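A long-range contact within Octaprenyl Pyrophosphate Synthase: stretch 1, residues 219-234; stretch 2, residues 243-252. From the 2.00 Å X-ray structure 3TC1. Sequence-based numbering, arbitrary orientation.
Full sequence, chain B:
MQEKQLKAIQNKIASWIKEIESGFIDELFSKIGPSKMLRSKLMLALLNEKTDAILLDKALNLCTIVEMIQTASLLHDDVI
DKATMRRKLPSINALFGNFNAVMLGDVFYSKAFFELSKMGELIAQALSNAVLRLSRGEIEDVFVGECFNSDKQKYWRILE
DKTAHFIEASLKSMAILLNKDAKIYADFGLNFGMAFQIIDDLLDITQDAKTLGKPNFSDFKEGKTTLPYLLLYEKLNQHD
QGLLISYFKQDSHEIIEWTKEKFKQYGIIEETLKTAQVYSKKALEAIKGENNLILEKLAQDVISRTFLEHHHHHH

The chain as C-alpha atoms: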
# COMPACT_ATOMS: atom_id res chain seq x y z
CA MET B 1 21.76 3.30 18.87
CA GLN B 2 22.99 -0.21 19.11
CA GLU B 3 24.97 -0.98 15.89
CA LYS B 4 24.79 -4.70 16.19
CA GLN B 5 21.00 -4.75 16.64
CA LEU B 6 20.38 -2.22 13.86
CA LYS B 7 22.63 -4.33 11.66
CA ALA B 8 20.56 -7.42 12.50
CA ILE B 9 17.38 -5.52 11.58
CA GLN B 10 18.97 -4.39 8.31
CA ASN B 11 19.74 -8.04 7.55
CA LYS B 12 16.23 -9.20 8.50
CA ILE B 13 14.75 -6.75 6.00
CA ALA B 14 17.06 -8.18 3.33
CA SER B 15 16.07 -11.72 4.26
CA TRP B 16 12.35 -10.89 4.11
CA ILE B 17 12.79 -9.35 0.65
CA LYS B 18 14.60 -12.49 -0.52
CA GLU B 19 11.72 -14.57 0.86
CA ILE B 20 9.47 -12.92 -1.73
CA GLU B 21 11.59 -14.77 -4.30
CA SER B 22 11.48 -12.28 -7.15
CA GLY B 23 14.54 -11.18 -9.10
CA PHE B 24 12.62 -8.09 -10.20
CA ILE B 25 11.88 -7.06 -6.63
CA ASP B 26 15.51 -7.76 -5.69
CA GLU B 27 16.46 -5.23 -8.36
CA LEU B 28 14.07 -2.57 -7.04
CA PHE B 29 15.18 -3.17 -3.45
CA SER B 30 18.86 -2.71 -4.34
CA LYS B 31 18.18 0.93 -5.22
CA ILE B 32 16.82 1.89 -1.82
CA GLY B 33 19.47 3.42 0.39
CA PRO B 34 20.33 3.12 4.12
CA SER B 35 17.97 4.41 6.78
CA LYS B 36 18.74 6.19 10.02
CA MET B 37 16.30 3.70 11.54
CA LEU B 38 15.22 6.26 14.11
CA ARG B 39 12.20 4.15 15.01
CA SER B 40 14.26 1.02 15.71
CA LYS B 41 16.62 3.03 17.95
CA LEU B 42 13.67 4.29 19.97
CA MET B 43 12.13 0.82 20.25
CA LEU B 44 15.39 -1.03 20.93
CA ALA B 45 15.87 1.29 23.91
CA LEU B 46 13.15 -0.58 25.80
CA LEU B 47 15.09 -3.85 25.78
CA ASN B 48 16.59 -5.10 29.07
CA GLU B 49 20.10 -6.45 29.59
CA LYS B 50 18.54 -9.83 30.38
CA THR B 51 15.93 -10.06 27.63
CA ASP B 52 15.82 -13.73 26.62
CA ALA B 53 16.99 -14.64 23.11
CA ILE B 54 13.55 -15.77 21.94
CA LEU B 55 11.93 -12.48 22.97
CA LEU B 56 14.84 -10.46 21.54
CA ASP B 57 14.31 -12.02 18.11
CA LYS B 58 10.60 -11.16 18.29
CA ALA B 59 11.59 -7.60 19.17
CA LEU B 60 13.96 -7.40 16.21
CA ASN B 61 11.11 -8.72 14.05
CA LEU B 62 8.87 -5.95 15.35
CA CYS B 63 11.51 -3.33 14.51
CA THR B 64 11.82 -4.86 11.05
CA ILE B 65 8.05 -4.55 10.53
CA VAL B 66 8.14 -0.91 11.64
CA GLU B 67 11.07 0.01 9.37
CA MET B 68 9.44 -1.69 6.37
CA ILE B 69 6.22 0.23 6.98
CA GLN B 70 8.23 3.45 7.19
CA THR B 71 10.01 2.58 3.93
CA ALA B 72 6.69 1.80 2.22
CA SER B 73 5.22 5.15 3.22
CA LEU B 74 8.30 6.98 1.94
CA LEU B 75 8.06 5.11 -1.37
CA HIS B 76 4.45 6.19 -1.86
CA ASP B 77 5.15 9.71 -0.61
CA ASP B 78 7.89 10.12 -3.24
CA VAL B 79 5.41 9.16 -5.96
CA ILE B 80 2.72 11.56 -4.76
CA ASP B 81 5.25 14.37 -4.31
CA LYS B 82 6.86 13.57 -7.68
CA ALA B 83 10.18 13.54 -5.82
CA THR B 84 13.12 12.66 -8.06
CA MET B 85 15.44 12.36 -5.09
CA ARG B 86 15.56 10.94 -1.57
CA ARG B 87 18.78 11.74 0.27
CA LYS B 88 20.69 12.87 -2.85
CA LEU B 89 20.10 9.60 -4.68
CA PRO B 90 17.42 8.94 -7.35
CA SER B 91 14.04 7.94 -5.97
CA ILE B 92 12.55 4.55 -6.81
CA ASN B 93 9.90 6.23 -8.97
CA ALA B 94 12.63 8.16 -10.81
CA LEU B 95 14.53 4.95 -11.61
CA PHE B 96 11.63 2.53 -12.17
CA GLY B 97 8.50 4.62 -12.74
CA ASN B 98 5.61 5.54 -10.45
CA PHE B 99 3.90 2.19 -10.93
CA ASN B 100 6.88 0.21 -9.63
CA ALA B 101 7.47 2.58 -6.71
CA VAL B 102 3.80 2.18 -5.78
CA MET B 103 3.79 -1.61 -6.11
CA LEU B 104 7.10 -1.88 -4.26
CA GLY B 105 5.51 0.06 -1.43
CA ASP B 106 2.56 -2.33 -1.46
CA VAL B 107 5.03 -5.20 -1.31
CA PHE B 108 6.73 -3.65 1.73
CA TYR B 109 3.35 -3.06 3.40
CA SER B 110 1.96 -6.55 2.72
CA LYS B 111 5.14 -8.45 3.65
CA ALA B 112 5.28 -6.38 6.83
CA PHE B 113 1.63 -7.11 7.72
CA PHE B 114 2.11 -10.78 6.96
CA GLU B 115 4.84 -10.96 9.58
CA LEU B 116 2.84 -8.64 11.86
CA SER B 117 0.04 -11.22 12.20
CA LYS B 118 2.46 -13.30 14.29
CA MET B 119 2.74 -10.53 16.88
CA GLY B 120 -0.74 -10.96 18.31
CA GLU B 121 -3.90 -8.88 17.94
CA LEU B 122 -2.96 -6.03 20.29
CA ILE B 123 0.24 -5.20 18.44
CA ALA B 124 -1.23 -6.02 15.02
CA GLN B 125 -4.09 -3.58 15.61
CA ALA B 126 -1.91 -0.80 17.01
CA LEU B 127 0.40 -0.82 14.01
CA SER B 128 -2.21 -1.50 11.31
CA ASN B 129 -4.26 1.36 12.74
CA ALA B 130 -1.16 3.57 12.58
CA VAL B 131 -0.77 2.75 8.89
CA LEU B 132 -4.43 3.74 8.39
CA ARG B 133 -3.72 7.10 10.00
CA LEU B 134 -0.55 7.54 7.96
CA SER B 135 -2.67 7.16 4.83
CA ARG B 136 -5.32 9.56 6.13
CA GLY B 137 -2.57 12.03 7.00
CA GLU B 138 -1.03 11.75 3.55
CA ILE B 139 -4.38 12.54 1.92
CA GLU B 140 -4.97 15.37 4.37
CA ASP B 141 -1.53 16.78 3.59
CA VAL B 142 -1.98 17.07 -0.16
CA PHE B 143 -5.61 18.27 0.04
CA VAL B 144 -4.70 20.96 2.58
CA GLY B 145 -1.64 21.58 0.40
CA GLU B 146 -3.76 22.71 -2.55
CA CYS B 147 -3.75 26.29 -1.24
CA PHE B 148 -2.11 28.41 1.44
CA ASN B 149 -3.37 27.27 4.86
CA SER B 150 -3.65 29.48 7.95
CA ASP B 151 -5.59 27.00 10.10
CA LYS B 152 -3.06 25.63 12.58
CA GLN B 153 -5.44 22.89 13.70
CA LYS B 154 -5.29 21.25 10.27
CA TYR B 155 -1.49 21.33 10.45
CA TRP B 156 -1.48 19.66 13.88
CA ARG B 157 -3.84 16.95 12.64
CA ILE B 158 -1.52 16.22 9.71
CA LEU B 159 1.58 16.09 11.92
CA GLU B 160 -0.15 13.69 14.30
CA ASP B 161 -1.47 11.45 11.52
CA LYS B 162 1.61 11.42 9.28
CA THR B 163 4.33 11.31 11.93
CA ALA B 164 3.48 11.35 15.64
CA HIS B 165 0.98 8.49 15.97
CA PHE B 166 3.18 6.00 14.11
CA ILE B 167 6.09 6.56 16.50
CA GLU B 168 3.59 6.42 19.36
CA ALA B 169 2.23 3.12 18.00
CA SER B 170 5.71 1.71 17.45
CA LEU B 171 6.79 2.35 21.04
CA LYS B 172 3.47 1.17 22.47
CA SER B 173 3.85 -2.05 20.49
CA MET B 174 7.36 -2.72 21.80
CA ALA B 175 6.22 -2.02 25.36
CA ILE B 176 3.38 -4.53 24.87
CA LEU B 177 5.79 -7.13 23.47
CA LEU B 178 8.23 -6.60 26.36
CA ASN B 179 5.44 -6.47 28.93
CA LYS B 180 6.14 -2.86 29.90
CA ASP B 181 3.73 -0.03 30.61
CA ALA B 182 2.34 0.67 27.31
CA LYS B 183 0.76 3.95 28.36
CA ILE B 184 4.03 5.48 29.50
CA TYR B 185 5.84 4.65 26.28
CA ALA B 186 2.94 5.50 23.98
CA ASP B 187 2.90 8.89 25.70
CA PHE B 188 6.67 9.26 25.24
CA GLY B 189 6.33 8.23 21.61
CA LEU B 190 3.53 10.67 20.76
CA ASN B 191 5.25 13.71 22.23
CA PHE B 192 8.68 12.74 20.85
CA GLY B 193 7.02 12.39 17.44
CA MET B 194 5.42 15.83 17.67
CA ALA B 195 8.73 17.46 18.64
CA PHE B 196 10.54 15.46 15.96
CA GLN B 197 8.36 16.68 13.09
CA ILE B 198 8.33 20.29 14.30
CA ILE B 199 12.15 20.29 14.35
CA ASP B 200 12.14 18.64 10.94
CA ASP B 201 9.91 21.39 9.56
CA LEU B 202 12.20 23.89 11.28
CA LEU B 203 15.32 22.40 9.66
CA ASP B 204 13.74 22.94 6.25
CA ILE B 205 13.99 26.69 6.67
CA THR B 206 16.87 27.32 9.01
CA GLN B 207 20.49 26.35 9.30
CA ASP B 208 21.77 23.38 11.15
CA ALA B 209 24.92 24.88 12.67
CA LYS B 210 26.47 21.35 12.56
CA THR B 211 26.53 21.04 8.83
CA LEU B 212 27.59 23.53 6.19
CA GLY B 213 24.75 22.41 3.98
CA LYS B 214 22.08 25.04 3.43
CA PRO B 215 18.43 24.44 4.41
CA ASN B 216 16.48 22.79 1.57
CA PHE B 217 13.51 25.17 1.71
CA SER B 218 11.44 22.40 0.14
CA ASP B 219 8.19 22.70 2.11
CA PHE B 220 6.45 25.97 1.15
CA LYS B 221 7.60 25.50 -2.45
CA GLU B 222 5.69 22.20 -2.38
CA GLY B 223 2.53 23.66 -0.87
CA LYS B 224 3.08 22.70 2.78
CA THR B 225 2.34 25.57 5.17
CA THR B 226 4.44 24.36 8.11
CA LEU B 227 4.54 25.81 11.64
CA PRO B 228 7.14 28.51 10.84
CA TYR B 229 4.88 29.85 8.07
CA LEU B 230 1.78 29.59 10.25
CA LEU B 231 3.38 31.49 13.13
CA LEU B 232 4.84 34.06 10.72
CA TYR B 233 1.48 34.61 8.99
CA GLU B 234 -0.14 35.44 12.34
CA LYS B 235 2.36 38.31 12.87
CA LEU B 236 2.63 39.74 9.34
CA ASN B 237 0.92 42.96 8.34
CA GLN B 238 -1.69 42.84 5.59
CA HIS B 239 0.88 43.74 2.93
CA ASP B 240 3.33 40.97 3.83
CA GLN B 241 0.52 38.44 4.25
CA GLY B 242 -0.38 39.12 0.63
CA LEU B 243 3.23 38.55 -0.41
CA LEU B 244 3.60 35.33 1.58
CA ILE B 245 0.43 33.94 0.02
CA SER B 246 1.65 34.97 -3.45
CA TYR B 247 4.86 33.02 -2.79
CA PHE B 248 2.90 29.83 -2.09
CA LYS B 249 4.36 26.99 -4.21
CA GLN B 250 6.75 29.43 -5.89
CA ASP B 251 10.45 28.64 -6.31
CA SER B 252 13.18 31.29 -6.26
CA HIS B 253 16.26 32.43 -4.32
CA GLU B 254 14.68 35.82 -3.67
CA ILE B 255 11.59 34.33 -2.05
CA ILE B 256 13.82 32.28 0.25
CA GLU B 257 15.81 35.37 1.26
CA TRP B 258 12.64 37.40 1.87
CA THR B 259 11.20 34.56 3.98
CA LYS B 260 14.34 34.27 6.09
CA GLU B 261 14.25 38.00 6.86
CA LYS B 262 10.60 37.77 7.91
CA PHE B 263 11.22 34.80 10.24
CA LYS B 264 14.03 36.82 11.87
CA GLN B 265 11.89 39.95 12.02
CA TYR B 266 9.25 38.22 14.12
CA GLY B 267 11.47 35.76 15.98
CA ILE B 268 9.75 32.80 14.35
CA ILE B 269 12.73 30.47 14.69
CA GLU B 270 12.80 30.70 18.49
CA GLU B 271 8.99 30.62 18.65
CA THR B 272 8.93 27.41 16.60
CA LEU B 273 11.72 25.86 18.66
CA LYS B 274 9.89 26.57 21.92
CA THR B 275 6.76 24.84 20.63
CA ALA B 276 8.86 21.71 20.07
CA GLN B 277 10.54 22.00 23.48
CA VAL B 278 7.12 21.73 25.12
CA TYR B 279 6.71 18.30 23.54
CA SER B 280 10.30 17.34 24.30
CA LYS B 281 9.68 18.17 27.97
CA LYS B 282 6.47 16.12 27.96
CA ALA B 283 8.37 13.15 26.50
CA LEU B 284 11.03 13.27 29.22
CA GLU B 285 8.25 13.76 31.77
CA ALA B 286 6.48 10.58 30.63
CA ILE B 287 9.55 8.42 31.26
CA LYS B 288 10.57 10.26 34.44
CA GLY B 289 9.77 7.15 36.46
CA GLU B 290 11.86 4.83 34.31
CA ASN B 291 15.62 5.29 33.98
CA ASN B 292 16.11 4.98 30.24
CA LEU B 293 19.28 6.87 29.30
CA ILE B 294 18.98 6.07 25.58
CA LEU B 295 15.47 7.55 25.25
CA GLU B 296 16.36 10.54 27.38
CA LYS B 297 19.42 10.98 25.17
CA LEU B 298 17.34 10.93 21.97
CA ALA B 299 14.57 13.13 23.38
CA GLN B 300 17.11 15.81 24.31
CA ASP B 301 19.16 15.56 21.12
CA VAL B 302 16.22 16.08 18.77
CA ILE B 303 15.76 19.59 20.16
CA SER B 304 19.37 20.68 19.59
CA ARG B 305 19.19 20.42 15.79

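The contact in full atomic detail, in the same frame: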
# COMPACT_ATOMS: atom_id res chain seq x y z
N ASP B 219 9.59 22.72 1.69
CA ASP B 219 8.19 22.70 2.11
C ASP B 219 7.20 23.68 1.49
O ASP B 219 6.24 23.26 0.84
CB ASP B 219 8.11 22.77 3.64
CG ASP B 219 8.78 21.57 4.31
OD1 ASP B 219 8.94 20.52 3.65
OD2 ASP B 219 9.13 21.67 5.51
N PHE B 220 7.39 24.98 1.69
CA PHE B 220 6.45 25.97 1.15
C PHE B 220 6.36 25.88 -0.37
O PHE B 220 5.28 26.03 -0.96
CB PHE B 220 6.87 27.38 1.58
CG PHE B 220 5.74 28.38 1.59
CD1 PHE B 220 4.54 28.09 2.25
CD2 PHE B 220 5.87 29.61 0.96
CE1 PHE B 220 3.50 29.02 2.29
CE2 PHE B 220 4.84 30.55 0.99
CZ PHE B 220 3.65 30.24 1.66
N LYS B 221 7.51 25.64 -1.00
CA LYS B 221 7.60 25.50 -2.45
C LYS B 221 6.72 24.35 -2.93
O LYS B 221 6.24 24.35 -4.07
CB LYS B 221 9.06 25.25 -2.84
CG LYS B 221 9.29 24.88 -4.30
CD LYS B 221 10.77 24.69 -4.59
CE LYS B 221 11.35 23.53 -3.79
NZ LYS B 221 12.82 23.39 -4.00
N GLU B 222 6.51 23.37 -2.06
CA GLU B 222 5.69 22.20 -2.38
C GLU B 222 4.25 22.32 -1.90
O GLU B 222 3.48 21.37 -2.01
CB GLU B 222 6.30 20.93 -1.79
CG GLU B 222 7.57 20.45 -2.46
CD GLU B 222 8.02 19.11 -1.91
OE1 GLU B 222 7.23 18.14 -1.98
OE2 GLU B 222 9.17 19.03 -1.41
N GLY B 223 3.89 23.47 -1.33
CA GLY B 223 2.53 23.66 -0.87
C GLY B 223 2.24 23.34 0.59
O GLY B 223 1.09 23.40 1.02
N LYS B 224 3.28 23.01 1.36
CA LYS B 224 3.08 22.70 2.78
C LYS B 224 3.29 23.94 3.63
O LYS B 224 4.39 24.46 3.69
CB LYS B 224 4.06 21.62 3.23
CG LYS B 224 3.90 20.27 2.54
CD LYS B 224 4.96 19.30 3.01
CE LYS B 224 4.87 17.98 2.27
NZ LYS B 224 6.00 17.07 2.63
N THR B 225 2.23 24.41 4.29
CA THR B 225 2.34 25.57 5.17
C THR B 225 2.67 25.06 6.57
O THR B 225 1.78 24.83 7.38
CB THR B 225 1.03 26.39 5.22
OG1 THR B 225 0.60 26.69 3.88
CG2 THR B 225 1.27 27.71 5.95
N THR B 226 3.96 24.88 6.83
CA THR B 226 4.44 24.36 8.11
C THR B 226 4.37 25.39 9.24
O THR B 226 4.09 26.56 9.00
CB THR B 226 5.89 23.84 7.97
OG1 THR B 226 6.74 24.90 7.52
CG2 THR B 226 5.94 22.72 6.94
N LEU B 227 4.62 24.94 10.47
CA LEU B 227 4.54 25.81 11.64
C LEU B 227 5.22 27.18 11.48
O LEU B 227 4.63 28.20 11.80
CB LEU B 227 5.08 25.10 12.88
CG LEU B 227 4.76 25.80 14.21
CD1 LEU B 227 3.27 26.09 14.31
CD2 LEU B 227 5.22 24.93 15.38
N PRO B 228 6.48 27.21 11.00
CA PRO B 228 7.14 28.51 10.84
C PRO B 228 6.28 29.49 10.03
O PRO B 228 6.15 30.66 10.39
CB PRO B 228 8.43 28.16 10.12
CG PRO B 228 8.74 26.78 10.64
CD PRO B 228 7.38 26.11 10.61
N TYR B 229 5.70 29.01 8.94
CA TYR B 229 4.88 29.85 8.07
C TYR B 229 3.57 30.24 8.74
O TYR B 229 3.07 31.35 8.55
CB TYR B 229 4.61 29.11 6.75
CG TYR B 229 5.86 28.94 5.92
CD1 TYR B 229 6.28 29.96 5.05
CD2 TYR B 229 6.65 27.80 6.03
CE1 TYR B 229 7.46 29.83 4.31
CE2 TYR B 229 7.84 27.67 5.30
CZ TYR B 229 8.23 28.69 4.44
OH TYR B 229 9.39 28.55 3.71
N LEU B 230 3.01 29.32 9.53
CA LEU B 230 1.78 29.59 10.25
C LEU B 230 2.01 30.67 11.30
O LEU B 230 1.24 31.63 11.40
CB LEU B 230 1.28 28.30 10.92
CG LEU B 230 0.77 27.26 9.91
CD1 LEU B 230 0.74 25.87 10.53
CD2 LEU B 230 -0.63 27.69 9.44
N LEU B 231 3.06 30.52 12.09
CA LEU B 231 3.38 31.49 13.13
C LEU B 231 3.74 32.85 12.52
O LEU B 231 3.37 33.90 13.04
CB LEU B 231 4.54 30.98 14.00
CG LEU B 231 4.25 29.71 14.82
CD1 LEU B 231 5.49 29.30 15.59
CD2 LEU B 231 3.09 29.99 15.78
N LEU B 232 4.46 32.82 11.40
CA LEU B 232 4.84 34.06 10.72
C LEU B 232 3.59 34.79 10.22
O LEU B 232 3.43 35.98 10.44
CB LEU B 232 5.75 33.77 9.52
CG LEU B 232 6.12 35.02 8.70
CD1 LEU B 232 6.92 36.00 9.58
CD2 LEU B 232 6.94 34.63 7.47
N TYR B 233 2.72 34.05 9.54
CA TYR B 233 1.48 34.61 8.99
C TYR B 233 0.65 35.36 10.03
O TYR B 233 0.04 36.38 9.73
CB TYR B 233 0.63 33.49 8.38
CG TYR B 233 -0.64 34.00 7.74
CD1 TYR B 233 -0.61 34.63 6.50
CD2 TYR B 233 -1.86 33.90 8.40
CE1 TYR B 233 -1.77 35.14 5.92
CE2 TYR B 233 -3.03 34.41 7.84
CZ TYR B 233 -2.97 35.03 6.60
OH TYR B 233 -4.11 35.52 6.03
N GLU B 234 0.61 34.83 11.25
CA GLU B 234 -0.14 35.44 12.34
C GLU B 234 0.44 36.78 12.82
O GLU B 234 -0.24 37.54 13.50
CB GLU B 234 -0.20 34.46 13.52
CG GLU B 234 -1.18 33.32 13.33
CD GLU B 234 -0.88 32.12 14.21
OE1 GLU B 234 -0.43 32.32 15.36
OE2 GLU B 234 -1.09 30.98 13.76
N LEU B 243 2.01 39.04 0.22
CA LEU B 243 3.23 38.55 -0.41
C LEU B 243 3.48 37.08 -0.09
O LEU B 243 3.79 36.29 -0.98
CB LEU B 243 4.44 39.38 0.02
CG LEU B 243 4.54 40.83 -0.47
CD1 LEU B 243 5.84 41.46 0.05
CD2 LEU B 243 4.51 40.86 -1.99
N LEU B 244 3.37 36.72 1.18
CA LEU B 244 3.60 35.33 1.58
C LEU B 244 2.67 34.41 0.81
O LEU B 244 3.11 33.39 0.26
CB LEU B 244 3.39 35.15 3.08
CG LEU B 244 3.65 33.73 3.60
CD1 LEU B 244 5.10 33.35 3.34
CD2 LEU B 244 3.34 33.67 5.10
N ILE B 245 1.39 34.76 0.75
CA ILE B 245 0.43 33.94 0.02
C ILE B 245 0.81 33.84 -1.46
O ILE B 245 0.72 32.77 -2.07
CB ILE B 245 -1.00 34.51 0.15
CG1 ILE B 245 -1.48 34.36 1.60
CG2 ILE B 245 -1.95 33.76 -0.80
CD1 ILE B 245 -2.87 34.91 1.86
N SER B 246 1.25 34.95 -2.04
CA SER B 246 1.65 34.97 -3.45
C SER B 246 2.88 34.09 -3.68
O SER B 246 3.13 33.64 -4.79
CB SER B 246 1.97 36.39 -3.90
OG SER B 246 3.25 36.79 -3.42
N TYR B 247 3.67 33.86 -2.63
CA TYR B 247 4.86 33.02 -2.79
C TYR B 247 4.56 31.54 -2.61
O TYR B 247 5.44 30.70 -2.78
CB TYR B 247 5.96 33.45 -1.81
CG TYR B 247 6.47 34.86 -2.05
CD1 TYR B 247 6.38 35.45 -3.31
CD2 TYR B 247 7.07 35.59 -1.02
CE1 TYR B 247 6.86 36.74 -3.54
CE2 TYR B 247 7.56 36.88 -1.24
CZ TYR B 247 7.45 37.45 -2.50
OH TYR B 247 7.92 38.73 -2.72
N PHE B 248 3.31 31.22 -2.27
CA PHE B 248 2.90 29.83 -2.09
C PHE B 248 3.27 29.02 -3.34
O PHE B 248 2.96 29.42 -4.46
CB PHE B 248 1.39 29.77 -1.84
CG PHE B 248 0.87 28.38 -1.57
CD1 PHE B 248 1.21 27.70 -0.41
CD2 PHE B 248 0.02 27.75 -2.49
CE1 PHE B 248 0.72 26.42 -0.15
CE2 PHE B 248 -0.48 26.46 -2.24
CZ PHE B 248 -0.13 25.80 -1.08
N LYS B 249 3.93 27.88 -3.13
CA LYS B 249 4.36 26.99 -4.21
C LYS B 249 5.28 27.61 -5.25
O LYS B 249 5.50 27.02 -6.32
CB LYS B 249 3.15 26.37 -4.91
CG LYS B 249 2.58 25.18 -4.16
CD LYS B 249 1.42 24.54 -4.91
CE LYS B 249 0.90 23.33 -4.13
NZ LYS B 249 -0.22 22.65 -4.83
N GLN B 250 5.83 28.78 -4.97
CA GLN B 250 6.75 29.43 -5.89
C GLN B 250 8.17 28.98 -5.56
O GLN B 250 8.44 28.54 -4.44
CB GLN B 250 6.59 30.94 -5.83
CG GLN B 250 5.19 31.38 -6.21
CD GLN B 250 4.65 30.59 -7.40
OE1 GLN B 250 5.29 30.53 -8.46
NE2 GLN B 250 3.49 29.98 -7.23
N ASP B 251 9.08 29.11 -6.51
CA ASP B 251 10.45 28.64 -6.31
C ASP B 251 11.52 29.61 -6.82
O ASP B 251 11.78 29.68 -8.02
CB ASP B 251 10.56 27.27 -7.02
CG ASP B 251 11.96 26.68 -6.96
OD1 ASP B 251 12.74 27.04 -6.06
OD2 ASP B 251 12.26 25.82 -7.81
N SER B 252 12.13 30.35 -5.89
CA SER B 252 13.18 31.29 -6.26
C SER B 252 14.05 31.67 -5.06
O SER B 252 13.60 31.64 -3.91
CB SER B 252 12.58 32.56 -6.87
OG SER B 252 12.14 33.47 -5.87
O HOH W 1 13.46 23.68 -7.08

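Two stretches of one chain often pack by exchanging bumps and hollows, each side supplying some of both, and few polar bonds accompany the packing. The contact between residues 219-234 and 243-252 of Octaprenyl Pyrophosphate Synthase, which buries 639 Å² counted over both sides, illustrates it well.

The first bump is Leu244. Its CA-to-CB bond points toward the other stretch, and the t, p rotamer sends its two methyl groups into a pocket walled by aromatic rings and the helix that carries Tyr229, Leu232 and Tyr233. Leu244 CD1 lies 3.7 Å from Phe220 CE2 and 4.0 Å from Tyr229 CD1, meeting the Tyr229 ring at its edge. Leu244 CD2 reaches the helix, 4.3 Å from Tyr233 CB and 4.4 Å from Leu232 CD2. A branched aliphatic residue suits this site because its two methyls can touch different walls at once. Farther out, the exposed Ile245 extends its CD1 to within 4.2 Å of Tyr233 CE1, so the Tyr233 side chain, in the t rotamer, borders both residues.

Phe220 is the reciprocal bump. Its CB points sideways, but with chi1 at -156° the ring swings across to the second stretch, into the bend where the helix bearing Leu244 runs into the turn from Tyr247 to Gln250. Phe220 CE2 sits 3.4 Å from Leu244 O, which approaches the ring edge, and 4.2 Å from Tyr247 CB. A flat, buried ring can occupy so narrow a space between backbone and side chains. Phe248 then brings its own edge toward the face of Phe220, in an offset arrangement with centroids 5.7 Å apart and planes at 76°; Phe220 CE1 and Phe248 CD1 are 3.8 Å apart. The Phe248 ring also arrives beside Gly223, where Phe248 CE1 is 3.3 Å from Gly223 O, again at the ring edge.

Gly223 keeps this hollow open. With phi/psi of 94/5 a CB would be jammed against the preceding carbonyl oxygen, and a CB on Gly223 would also fall 2.5 Å from Lys249 CE. The absent side chain leaves room for the aliphatic part of Lys249, whose CG passes 3.6 Å from Gly223 N.

One direct hydrogen bond joins the two backbones: Lys249 N donates to Phe220 O at 3.2 Å. Lys249 lies within the type II turn from Tyr247 to Gln250, and its backbone comes so close that Lys249 CA is 4.0 Å from Lys221 CA. Lys249 CA also makes a CA-H...O contact with Lys221 O at 3.2 Å.

Toward solvent, around Lys221 and Asp251, charge and water take over from shape. The CA-to-CB bond of Lys221 points away overall, yet its long chain runs alongside Asp251, with Lys221 CD 3.3 Å from Asp251 CG. Lys221 NZ and Asp251 OD1 remain 4.2 Å apart, too far for a salt bridge. A water spans the gap, its oxygen accepting from Lys221 NZ at 3.2 Å and donating to Asp251 OD2 at 2.6 Å.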